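Local atomic coordinates of structural protein ORF131 (Acidianus two-tailed virus, PDB entry 3FAJ), a protein that is a structural component of the virion of an archaeal virus and may also bind DNA, though its precise role is not established. Residues 62-65 and 71-74; 41-46 and 108-113; 37-42 and 117-122; 29-34 and 57-62. All coordinates share one frame; numbering follows the deposited sequence. Where two conformers were deposited one is given.

Interaction 1. Residues 62-65 and 71-74; sequences NARR and TKEA
The shortest polar bond, 2.8 Å from R65 NH2 to N62 OD1, runs along the same helix as A63 and R64, the two residues that touch T71 and K72. It is a bent bond, with 141° at the hydrogen, and the donor lies off the carbonyl plane of N62. It ties two side chains one turn apart and does not cross to the other helix. No hydrogen bond spans the two segments. The crossing is apolar, and A63 is at its centre. Its CB points at residues 71-74 and lies 3.8 Å from T71 CG2. K72 backs the same methyl with its own CB, 4.1 Å from A63 CB. The small alanine lets the backbones come close, with A63 CA 5.3 Å from K72 CA. T71 divides its work: CG2 is anti to the backbone N (chi1 -69° for OG1) and faces A63, while OG1 is hydrogen-bonded to N131. At the exposed margin, in the conformer described, R64 CG lies 3.7 Å from K72 CD. The two aliphatic chains cross at a slant, and their charged ends stay apart, R64 NE being 6.4 Å from K72 NZ. Helices 51-66 and 69-86 follow each other after a very short link and run roughly antiparallel. This is a helical hairpin, closed near its turn by an alanine contact.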
loop_
_atom_site.group_PDB
_atom_site.type_symbol
_atom_site.label_atom_id
_atom_site.label_comp_id
_atom_site.label_asym_id
_atom_site.label_seq_id
_atom_site.Cartn_x
_atom_site.Cartn_y
_atom_site.Cartn_z
ATOM N N ASN A 62 -6.869 -8.834 4.489
ATOM C CA ASN A 62 -8.059 -9.164 3.686
ATOM C C ASN A 62 -7.642 -10.034 2.483
ATOM O O ASN A 62 -8.281 -11.061 2.186
ATOM C CB ASN A 62 -8.711 -7.893 3.143
ATOM C CG ASN A 62 -9.468 -7.098 4.193
ATOM O OD1 ASN A 62 -9.942 -7.632 5.196
ATOM N ND2 ASN A 62 -9.610 -5.800 3.936
ATOM N N ALA A 63 -6.576 -9.605 1.806
ATOM C CA ALA A 63 -5.999 -10.335 0.667
ATOM C C ALA A 63 -5.570 -11.749 1.074
ATOM O O ALA A 63 -5.894 -12.704 0.388
ATOM C CB ALA A 63 -4.811 -9.537 0.048
ATOM N N ARG A 64 -4.868 -11.876 2.206
ATOM C CA ARG A 64 -4.459 -13.174 2.718
ATOM C C ARG A 64 -5.681 -14.091 2.931
ATOM O O ARG A 64 -5.706 -15.238 2.468
ATOM C CB ARG A 64 -3.661 -12.982 4.011
ATOM C CG ARG A 64 -2.934 -14.222 4.503
ATOM C CD ARG A 64 -2.135 -13.921 5.765
ATOM N NE ARG A 64 -2.953 -13.323 6.824
ATOM C CZ ARG A 64 -3.818 -13.993 7.589
ATOM N NH1 ARG A 64 -4.004 -15.303 7.433
ATOM N NH2 ARG A 64 -4.504 -13.346 8.521
ATOM N N ARG A 65 -6.698 -13.567 3.601
ATOM C CA ARG A 65 -7.898 -14.352 3.917
ATOM C C ARG A 65 -8.603 -14.843 2.652
ATOM O O ARG A 65 -9.133 -15.950 2.625
ATOM C CB ARG A 65 -8.842 -13.536 4.788
ATOM C CG ARG A 65 -8.352 -13.401 6.243
ATOM C CD ARG A 65 -9.401 -12.777 7.144
ATOM N NE ARG A 65 -9.540 -11.334 6.940
ATOM C CZ ARG A 65 -8.877 -10.410 7.629
ATOM N NH1 ARG A 65 -8.004 -10.761 8.576
ATOM N NH2 ARG A 65 -9.084 -9.130 7.371
ATOM N N THR A 71 -1.300 -10.049 -4.308
ATOM C CA THR A 71 -1.767 -8.783 -3.752
ATOM C C THR A 71 -1.256 -8.602 -2.313
ATOM O O THR A 71 -0.726 -7.531 -1.951
ATOM C CB THR A 71 -3.332 -8.713 -3.794
ATOM O OG1 THR A 71 -3.749 -8.606 -5.168
ATOM C CG2 THR A 71 -3.850 -7.496 -3.001
ATOM N N LYS A 72 -1.389 -9.655 -1.516
ATOM C CA LYS A 72 -0.853 -9.671 -0.148
ATOM C C LYS A 72 0.623 -9.309 -0.190
ATOM O O LYS A 72 1.082 -8.437 0.570
ATOM C CB LYS A 72 -1.061 -11.051 0.474
ATOM C CG LYS A 72 -0.373 -11.275 1.827
ATOM C CD LYS A 72 -0.377 -12.760 2.190
ATOM C CE LYS A 72 0.710 -13.571 1.422
ATOM N NZ LYS A 72 0.671 -15.018 1.836
ATOM N N GLU A 73 1.375 -9.974 -1.070
ATOM C CA GLU A 73 2.831 -9.768 -1.104
ATOM C C GLU A 73 3.208 -8.364 -1.572
ATOM O O GLU A 73 4.144 -7.757 -1.020
ATOM C CB GLU A 73 3.490 -10.841 -1.958
ATOM C CG GLU A 73 3.369 -12.242 -1.295
ATOM C CD GLU A 73 3.835 -13.381 -2.182
ATOM O OE1 GLU A 73 3.906 -13.206 -3.420
ATOM O OE2 GLU A 73 4.122 -14.465 -1.627
ATOM N N ALA A 74 2.472 -7.824 -2.549
ATOM C CA ALA A 74 2.771 -6.466 -3.012
ATOM C C ALA A 74 2.549 -5.438 -1.907
ATOM O O ALA A 74 3.395 -4.544 -1.707
ATOM C CB ALA A 74 1.974 -6.108 -4.306
#

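Interaction 2. Residues 41-46 and 108-113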
loop_
_atom_site.group_PDB
_atom_site.type_symbol
_atom_site.label_atom_id
_atom_site.label_comp_id
_atom_site.label_asym_id
_atom_site.label_seq_id
_atom_site.Cartn_x
_atom_site.Cartn_y
_atom_site.Cartn_z
ATOM N N MET A 41 -3.786 8.465 -0.938
ATOM C CA MET A 41 -3.940 9.359 0.239
ATOM C C MET A 41 -2.591 9.577 0.936
ATOM O O MET A 41 -2.282 10.693 1.391
ATOM C CB MET A 41 -4.945 8.757 1.210
ATOM C CG MET A 41 -6.349 8.703 0.645
ATOM S SD MET A 41 -7.480 8.076 1.900
ATOM C CE MET A 41 -6.918 6.475 2.269
ATOM N N PHE A 42 -1.797 8.515 1.022
ATOM C CA PHE A 42 -0.440 8.586 1.573
ATOM C C PHE A 42 0.380 9.621 0.791
ATOM O O PHE A 42 1.018 10.508 1.381
ATOM C CB PHE A 42 0.211 7.190 1.505
ATOM C CG PHE A 42 1.709 7.205 1.597
ATOM C CD1 PHE A 42 2.348 7.509 2.805
ATOM C CD2 PHE A 42 2.482 6.903 0.469
ATOM C CE1 PHE A 42 3.762 7.519 2.892
ATOM C CE2 PHE A 42 3.884 6.889 0.555
ATOM C CZ PHE A 42 4.520 7.200 1.765
ATOM N N GLU A 43 0.331 9.526 -0.535
ATOM C CA GLU A 43 1.154 10.411 -1.383
ATOM C C GLU A 43 0.683 11.848 -1.334
ATOM O O GLU A 43 1.481 12.779 -1.552
ATOM C CB GLU A 43 1.127 9.937 -2.820
ATOM C CG GLU A 43 1.788 8.568 -2.985
ATOM C CD GLU A 43 1.764 8.095 -4.417
ATOM O OE1 GLU A 43 1.574 8.938 -5.326
ATOM O OE2 GLU A 43 1.950 6.899 -4.650
ATOM N N ASN A 44 -0.613 12.033 -1.084
ATOM C CA ASN A 44 -1.195 13.376 -0.992
ATOM C C ASN A 44 -0.975 14.044 0.348
ATOM O O ASN A 44 -1.339 15.185 0.530
ATOM C CB ASN A 44 -2.705 13.318 -1.205
ATOM C CG ASN A 44 -3.082 13.057 -2.643
ATOM O OD1 ASN A 44 -2.275 13.253 -3.546
ATOM N ND2 ASN A 44 -4.333 12.652 -2.864
ATOM N N GLY A 45 -0.408 13.306 1.294
ATOM C CA GLY A 45 -0.203 13.848 2.620
ATOM C C GLY A 45 -1.439 13.754 3.490
ATOM O O GLY A 45 -1.454 14.289 4.582
ATOM N N GLN A 46 -2.388 13.107 3.090
ATOM C CA GLN A 46 -3.692 13.005 3.744
ATOM C C GLN A 46 -3.657 12.087 4.966
ATOM O O GLN A 46 -4.467 12.230 5.884
ATOM C CB GLN A 46 -4.752 12.490 2.767
ATOM C CG GLN A 46 -5.076 13.457 1.632
ATOM C CD GLN A 46 -6.080 12.852 0.664
ATOM O OE1 GLN A 46 -6.173 11.624 0.563
ATOM N NE2 GLN A 46 -6.886 13.726 0.001
ATOM N N GLN A 108 10.973 10.072 -1.126
ATOM C CA GLN A 108 11.858 8.896 -1.186
ATOM C C GLN A 108 11.071 7.667 -1.633
ATOM O O GLN A 108 11.462 6.967 -2.584
ATOM C CB GLN A 108 12.482 8.658 0.183
ATOM C CG GLN A 108 13.341 7.411 0.289
ATOM C CD GLN A 108 13.853 7.189 1.695
ATOM O OE1 GLN A 108 13.960 8.130 2.487
ATOM N NE2 GLN A 108 14.172 5.941 2.017
ATOM N N VAL A 109 9.946 7.426 -0.969
ATOM C CA VAL A 109 9.112 6.239 -1.278
ATOM C C VAL A 109 8.579 6.264 -2.713
ATOM O O VAL A 109 8.727 5.284 -3.461
ATOM C CB VAL A 109 7.979 6.058 -0.227
ATOM C CG1 VAL A 109 7.049 4.910 -0.620
ATOM C CG2 VAL A 109 8.593 5.776 1.159
ATOM N N THR A 110 7.985 7.385 -3.113
ATOM C CA THR A 110 7.371 7.483 -4.445
ATOM C C THR A 110 8.402 7.410 -5.575
ATOM O O THR A 110 8.070 7.001 -6.699
ATOM C CB THR A 110 6.486 8.737 -4.596
ATOM O OG1 THR A 110 7.254 9.908 -4.367
ATOM C CG2 THR A 110 5.330 8.699 -3.597
ATOM N N SER A 111 9.649 7.763 -5.260
ATOM C CA SER A 111 10.761 7.703 -6.222
ATOM C C SER A 111 11.394 6.318 -6.321
ATOM O O SER A 111 12.209 6.060 -7.210
ATOM C CB SER A 111 11.841 8.711 -5.841
ATOM O OG SER A 111 11.429 10.029 -6.116
ATOM N N ASN A 112 11.036 5.435 -5.393
ATOM C CA ASN A 112 11.596 4.080 -5.351
ATOM C C ASN A 112 10.976 3.215 -6.463
ATOM O O ASN A 112 9.770 2.996 -6.478
ATOM C CB ASN A 112 11.346 3.473 -3.962
ATOM C CG ASN A 112 11.978 2.095 -3.773
ATOM O OD1 ASN A 112 12.119 1.323 -4.715
ATOM N ND2 ASN A 112 12.326 1.770 -2.513
ATOM N N PRO A 113 11.795 2.718 -7.408
ATOM C CA PRO A 113 11.179 1.939 -8.490
ATOM C C PRO A 113 10.389 0.712 -8.018
ATOM O O PRO A 113 9.391 0.359 -8.637
ATOM C CB PRO A 113 12.387 1.535 -9.371
ATOM C CG PRO A 113 13.439 2.554 -9.047
ATOM C CD PRO A 113 13.259 2.808 -7.572
#
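T110, F42 and V109 bury the most surface here. T110 does so with its methyl. CG2 lies 3.6 Å from E43 CG and 3.7 Å from E43 CD, so it rests against the aliphatic stem and the carboxylate carbon. T110 OG1 sits between the backbone N and the carbonyl carbon (chi1 59°). That turns the hydroxyl back to its own helix, where it is hydrogen-bonded to I106 O, and leaves CG2 facing E43. The glutamate stem is extended beyond CG, and its OE2 is hydrogen-bonded to Y115 OH. F42 meets V109 beside this pair. V109 CG1 approaches the ring obliquely and is 3.9 Å from F42 CE2. The phenyl ring is buried, and I82, Y115 and I101 also touch it. Both helices stop close by. Helix 31-43 ends in a Schellman motif at G45, where Q46 N bonds to M41 O at 3.0 Å. After helix 103-111, N112 caps the next helix through OD1, which accepts from E114 N. E43 OE2 and T110 OG1 are bonded to other residues, and the contact itself is made by carbon atoms. It therefore rests on van der Waals packing, not on polar bonds between the segments.

Interaction 3. Residues 37-42 and 117-122; sequences KILDMF and QAKAFL
K119 reaches across to D40 and L39, joining two helices of this mainly helical bundle. Helices 31-43 and 113-123 run broadly antiparallel here, at 139° between the short segments, with axes 11.2 Å apart. The polar link is a salt bridge: K119 NZ donates to D40 OD1 at 3.0 Å. The ammonium meets that oxygen nearly end-on to its C-O bond. The lysine is extended as far as CE and then turns at its last torsion (chi4 -80°), which swings NZ to the aspartate. The two side chains cross at about a right angle. E43 packs on K119 from the next turn, and this second acid would probably add to the negative surroundings of the ammonium. Backbone bonds within each helix include F42 N to I38 O at 2.9 Å and L122 N to A118 O at 3.0 Å. Near the end of helix 113-123, carbonyls are also met by side chains. F121 O is bonded to S124 OG and T127 OG1, and L122 O accepts from Q128 NE2. Beside the salt bridge the contact is apolar. The side chains of L39 and K119 lie alongside one another, pointing opposite ways, with L39 CB 4.0 Å from K119 CE. Deeper in, where I78 also covers L39, the methyl L39 CD1 lies 4.4 Å from L122 CD1.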
loop_
_atom_site.group_PDB
_atom_site.type_symbol
_atom_site.label_atom_id
_atom_site.label_comp_id
_atom_site.label_asym_id
_atom_site.label_seq_id
_atom_site.Cartn_x
_atom_site.Cartn_y
_atom_site.Cartn_z
ATOM N N LYS A 37 -6.084 3.141 -3.179
ATOM C CA LYS A 37 -6.733 4.338 -2.632
ATOM C C LYS A 37 -5.963 4.854 -1.416
ATOM O O LYS A 37 -5.731 6.065 -1.297
ATOM C CB LYS A 37 -8.195 4.067 -2.293
ATOM C CG LYS A 37 -9.063 4.001 -3.528
ATOM C CD LYS A 37 -10.444 3.543 -3.182
ATOM C CE LYS A 37 -11.221 3.321 -4.453
ATOM N NZ LYS A 37 -12.407 2.500 -4.164
ATOM N N ILE A 38 -5.561 3.948 -0.528
ATOM C CA ILE A 38 -4.764 4.293 0.660
ATOM C C ILE A 38 -3.430 4.901 0.206
ATOM O O ILE A 38 -2.995 5.944 0.724
ATOM C CB ILE A 38 -4.536 3.074 1.595
ATOM C CG1 ILE A 38 -5.849 2.637 2.259
ATOM C CG2 ILE A 38 -3.442 3.376 2.671
ATOM C CD1 ILE A 38 -5.846 1.165 2.761
ATOM N N LEU A 39 -2.807 4.265 -0.777
ATOM C CA LEU A 39 -1.510 4.768 -1.297
ATOM C C LEU A 39 -1.636 6.188 -1.888
ATOM O O LEU A 39 -0.752 7.039 -1.677
ATOM C CB LEU A 39 -0.900 3.802 -2.307
ATOM C CG LEU A 39 -0.489 2.462 -1.676
ATOM C CD1 LEU A 39 -0.050 1.523 -2.798
ATOM C CD2 LEU A 39 0.624 2.649 -0.615
ATOM N N ASP A 40 -2.714 6.449 -2.613
ATOM C CA ASP A 40 -2.955 7.800 -3.141
ATOM C C ASP A 40 -3.091 8.837 -2.015
ATOM O O ASP A 40 -2.598 9.969 -2.122
ATOM C CB ASP A 40 -4.194 7.809 -4.045
ATOM C CG ASP A 40 -3.955 7.132 -5.389
ATOM O OD1 ASP A 40 -2.783 6.899 -5.775
ATOM O OD2 ASP A 40 -4.965 6.844 -6.068
ATOM N N MET A 41 -3.786 8.465 -0.938
ATOM C CA MET A 41 -3.940 9.359 0.239
ATOM C C MET A 41 -2.591 9.577 0.936
ATOM O O MET A 41 -2.282 10.693 1.391
ATOM C CB MET A 41 -4.945 8.757 1.210
ATOM C CG MET A 41 -6.349 8.703 0.645
ATOM S SD MET A 41 -7.480 8.076 1.900
ATOM C CE MET A 41 -6.918 6.475 2.269
ATOM N N PHE A 42 -1.797 8.515 1.022
ATOM C CA PHE A 42 -0.440 8.586 1.573
ATOM C C PHE A 42 0.380 9.621 0.791
ATOM O O PHE A 42 1.018 10.508 1.381
ATOM C CB PHE A 42 0.211 7.190 1.505
ATOM C CG PHE A 42 1.709 7.205 1.597
ATOM C CD1 PHE A 42 2.348 7.509 2.805
ATOM C CD2 PHE A 42 2.482 6.903 0.469
ATOM C CE1 PHE A 42 3.762 7.519 2.892
ATOM C CE2 PHE A 42 3.884 6.889 0.555
ATOM C CZ PHE A 42 4.520 7.200 1.765
ATOM N N GLN A 117 6.525 -0.015 -9.001
ATOM C CA GLN A 117 6.121 -1.295 -9.605
ATOM C C GLN A 117 4.990 -1.933 -8.803
ATOM O O GLN A 117 4.016 -2.439 -9.385
ATOM C CB GLN A 117 7.285 -2.270 -9.641
ATOM C CG GLN A 117 8.345 -2.015 -10.643
ATOM C CD GLN A 117 9.412 -3.081 -10.532
ATOM O OE1 GLN A 117 9.447 -3.823 -9.542
ATOM N NE2 GLN A 117 10.251 -3.201 -11.546
ATOM N N ALA A 118 5.129 -1.926 -7.470
ATOM C CA ALA A 118 4.150 -2.579 -6.609
ATOM C C ALA A 118 2.800 -1.866 -6.707
ATOM O O ALA A 118 1.751 -2.500 -6.844
ATOM C CB ALA A 118 4.651 -2.629 -5.143
ATOM N N LYS A 119 2.830 -0.530 -6.705
ATOM C CA LYS A 119 1.597 0.248 -6.803
ATOM C C LYS A 119 0.914 0.012 -8.157
ATOM O O LYS A 119 -0.295 -0.197 -8.219
ATOM C CB LYS A 119 1.879 1.741 -6.544
ATOM C CG LYS A 119 0.609 2.596 -6.582
ATOM C CD LYS A 119 0.940 4.027 -6.194
ATOM C CE LYS A 119 -0.342 4.846 -6.091
ATOM N NZ LYS A 119 -0.864 5.299 -7.397
ATOM N N ALA A 120 1.697 0.005 -9.237
ATOM C CA ALA A 120 1.144 -0.267 -10.575
ATOM C C ALA A 120 0.529 -1.666 -10.639
ATOM O O ALA A 120 -0.485 -1.875 -11.304
ATOM C CB ALA A 120 2.218 -0.146 -11.610
ATOM N N PHE A 121 1.180 -2.620 -9.993
ATOM C CA PHE A 121 0.689 -4.000 -9.969
ATOM C C PHE A 121 -0.663 -4.052 -9.275
ATOM O O PHE A 121 -1.601 -4.685 -9.759
ATOM C CB PHE A 121 1.701 -4.912 -9.267
ATOM C CG PHE A 121 1.236 -6.332 -9.122
ATOM C CD1 PHE A 121 1.190 -7.172 -10.234
ATOM C CD2 PHE A 121 0.864 -6.833 -7.879
ATOM C CE1 PHE A 121 0.770 -8.502 -10.104
ATOM C CE2 PHE A 121 0.424 -8.160 -7.739
ATOM C CZ PHE A 121 0.402 -8.990 -8.861
ATOM N N LEU A 122 -0.774 -3.368 -8.152
ATOM C CA LEU A 122 -2.021 -3.363 -7.403
ATOM C C LEU A 122 -3.121 -2.640 -8.166
ATOM O O LEU A 122 -4.287 -3.037 -8.107
ATOM C CB LEU A 122 -1.816 -2.718 -6.041
ATOM C CG LEU A 122 -0.944 -3.572 -5.082
ATOM C CD1 LEU A 122 -0.544 -2.691 -3.948
ATOM C CD2 LEU A 122 -1.662 -4.820 -4.538
#

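Interaction 4. Residues 29-34 and 57-62; sequences GDYAGG and AGEEAN
Y31 lays its ring against N62 and its edge against E59. N62 CB sits over the centre of one face, 3.4 Å from the ring centroid and 7° off the normal, a CH-pi contact. G29 O lies over the centre of the opposite face, so the ring is held between the two. E59 OE1 comes in at the edge, near the ring plane, 3.5 Å from Y31 CD1. The glutamate turns about its CB-CG bond (chi2 -58°), which folds its carboxylate back to the start of helix 31-43. Its OE1 is also 3.4 Å from Y31 O, and these two acceptors form no bond. A water donates to N62 O at 2.8 Å and is hydrogen-bonded to Y31 OH at 3.0 Å. G34 has no side chain, and the E59 carboxylate fits beside it. One step back, D30 is the N-cap of helix 31-43. Its OD1 accepts from G33 N at 3.0 Å, met from well above the carboxylate plane, and this fixes the first turn that carries Y31. Helix 125-132 covers the far side of this turn, touching D30 and A32. Helix 69-86 lies against helix 51-66 through E59 and E60.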
loop_
_atom_site.group_PDB
_atom_site.type_symbol
_atom_site.label_atom_id
_atom_site.label_comp_id
_atom_site.label_asym_id
_atom_site.label_seq_id
_atom_site.Cartn_x
_atom_site.Cartn_y
_atom_site.Cartn_z
ATOM N N GLY A 29 -14.494 -6.862 -2.460
ATOM C CA GLY A 29 -13.372 -7.786 -2.421
ATOM C C GLY A 29 -12.163 -7.280 -3.186
ATOM O O GLY A 29 -11.176 -8.002 -3.341
ATOM N N ASP A 30 -12.228 -6.034 -3.662
ATOM C CA ASP A 30 -11.118 -5.478 -4.440
ATOM C C ASP A 30 -10.107 -4.832 -3.501
ATOM O O ASP A 30 -10.001 -3.602 -3.410
ATOM C CB ASP A 30 -11.622 -4.483 -5.500
ATOM C CG ASP A 30 -10.536 -4.074 -6.497
ATOM O OD1 ASP A 30 -9.389 -4.535 -6.363
ATOM O OD2 ASP A 30 -10.867 -3.302 -7.436
ATOM N N TYR A 31 -9.353 -5.681 -2.804
ATOM C CA TYR A 31 -8.410 -5.212 -1.793
ATOM C C TYR A 31 -7.234 -4.483 -2.423
ATOM O O TYR A 31 -6.715 -3.535 -1.832
ATOM C CB TYR A 31 -7.944 -6.373 -0.894
ATOM C CG TYR A 31 -9.107 -7.162 -0.353
ATOM C CD1 TYR A 31 -10.184 -6.528 0.291
ATOM C CD2 TYR A 31 -9.155 -8.550 -0.506
ATOM C CE1 TYR A 31 -11.283 -7.260 0.764
ATOM C CE2 TYR A 31 -10.248 -9.278 -0.024
ATOM C CZ TYR A 31 -11.292 -8.629 0.614
ATOM O OH TYR A 31 -12.372 -9.361 1.070
ATOM N N ALA A 32 -6.812 -4.942 -3.608
ATOM C CA ALA A 32 -5.779 -4.251 -4.363
ATOM C C ALA A 32 -6.195 -2.794 -4.632
ATOM O O ALA A 32 -5.414 -1.861 -4.380
ATOM C CB ALA A 32 -5.482 -5.012 -5.680
ATOM N N GLY A 33 -7.417 -2.598 -5.133
ATOM C CA GLY A 33 -7.950 -1.241 -5.382
ATOM C C GLY A 33 -8.014 -0.418 -4.104
ATOM O O GLY A 33 -7.685 0.792 -4.107
ATOM N N GLY A 34 -8.425 -1.066 -3.005
ATOM C CA GLY A 34 -8.515 -0.390 -1.703
ATOM C C GLY A 34 -7.125 0.046 -1.240
ATOM O O GLY A 34 -6.958 1.145 -0.701
ATOM N N ALA A 57 -1.892 -2.764 6.156
ATOM C CA ALA A 57 -1.837 -4.087 6.768
ATOM C C ALA A 57 -3.230 -4.746 6.782
ATOM O O ALA A 57 -3.352 -5.968 6.589
ATOM C CB ALA A 57 -1.263 -3.992 8.188
ATOM N N GLY A 58 -4.261 -3.933 7.004
ATOM C CA GLY A 58 -5.659 -4.401 6.987
ATOM C C GLY A 58 -6.025 -4.969 5.619
ATOM O O GLY A 58 -6.666 -6.023 5.527
ATOM N N GLU A 59 -5.589 -4.204 4.539
ATOM C CA GLU A 59 -5.862 -4.763 3.199
ATOM C C GLU A 59 -5.044 -6.029 2.990
ATOM O O GLU A 59 -5.512 -7.006 2.380
ATOM C CB GLU A 59 -5.552 -3.744 2.098
ATOM C CG GLU A 59 -6.445 -2.484 2.096
ATOM C CD GLU A 59 -7.930 -2.773 1.964
ATOM O OE1 GLU A 59 -8.327 -3.669 1.185
ATOM O OE2 GLU A 59 -8.714 -2.106 2.682
ATOM N N GLU A 60 -3.856 -5.990 3.343
ATOM C CA GLU A 60 -3.007 -7.174 3.243
ATOM C C GLU A 60 -3.647 -8.370 3.965
ATOM O O GLU A 60 -3.666 -9.491 3.437
ATOM C CB GLU A 60 -1.633 -6.853 3.856
ATOM C CG GLU A 60 -0.625 -7.954 3.765
ATOM C CD GLU A 60 0.703 -7.528 4.348
ATOM O OE1 GLU A 60 0.799 -6.378 4.853
ATOM O OE2 GLU A 60 1.621 -8.377 4.329
ATOM N N ALA A 61 -4.210 -8.253 5.120
ATOM C CA ALA A 61 -4.888 -9.349 5.813
ATOM C C ALA A 61 -6.120 -9.794 5.039
ATOM O O ALA A 61 -6.397 -10.987 4.963
ATOM C CB ALA A 61 -5.277 -8.939 7.240
ATOM N N ASN A 62 -6.869 -8.834 4.489
ATOM C CA ASN A 62 -8.059 -9.164 3.686
ATOM C C ASN A 62 -7.642 -10.034 2.483
ATOM O O ASN A 62 -8.281 -11.061 2.186
ATOM C CB ASN A 62 -8.711 -7.893 3.143
ATOM C CG ASN A 62 -9.468 -7.098 4.193
ATOM O OD1 ASN A 62 -9.942 -7.632 5.196
ATOM N ND2 ASN A 62 -9.610 -5.800 3.936
HETATM O O HOH W 1 -10.956 -11.438 2.784
#

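Interactions 2, 3 and 4 are strung along helix 31-43. Interaction 4 uses its start and interaction 2 its end. Interaction 3 lies between, its centre about 5 Å from that of the chain. Interactions 2 and 3 have centres about 9 Å apart and meet where E43 OE2 lies 3.4 Å from K119 CE. Interaction 1 adjoins interaction 4 on helix 51-66, centres about 6 Å apart, and Y31 CD2 is 3.6 Å from A63 N. It also reaches interaction 3, through T71 CG2 at 3.8 Å from L122 CD2. Interactions 1 and 2 sit on opposite sides of the chain centre, their centres about 20 Å apart and their nearest atoms about 10 Å.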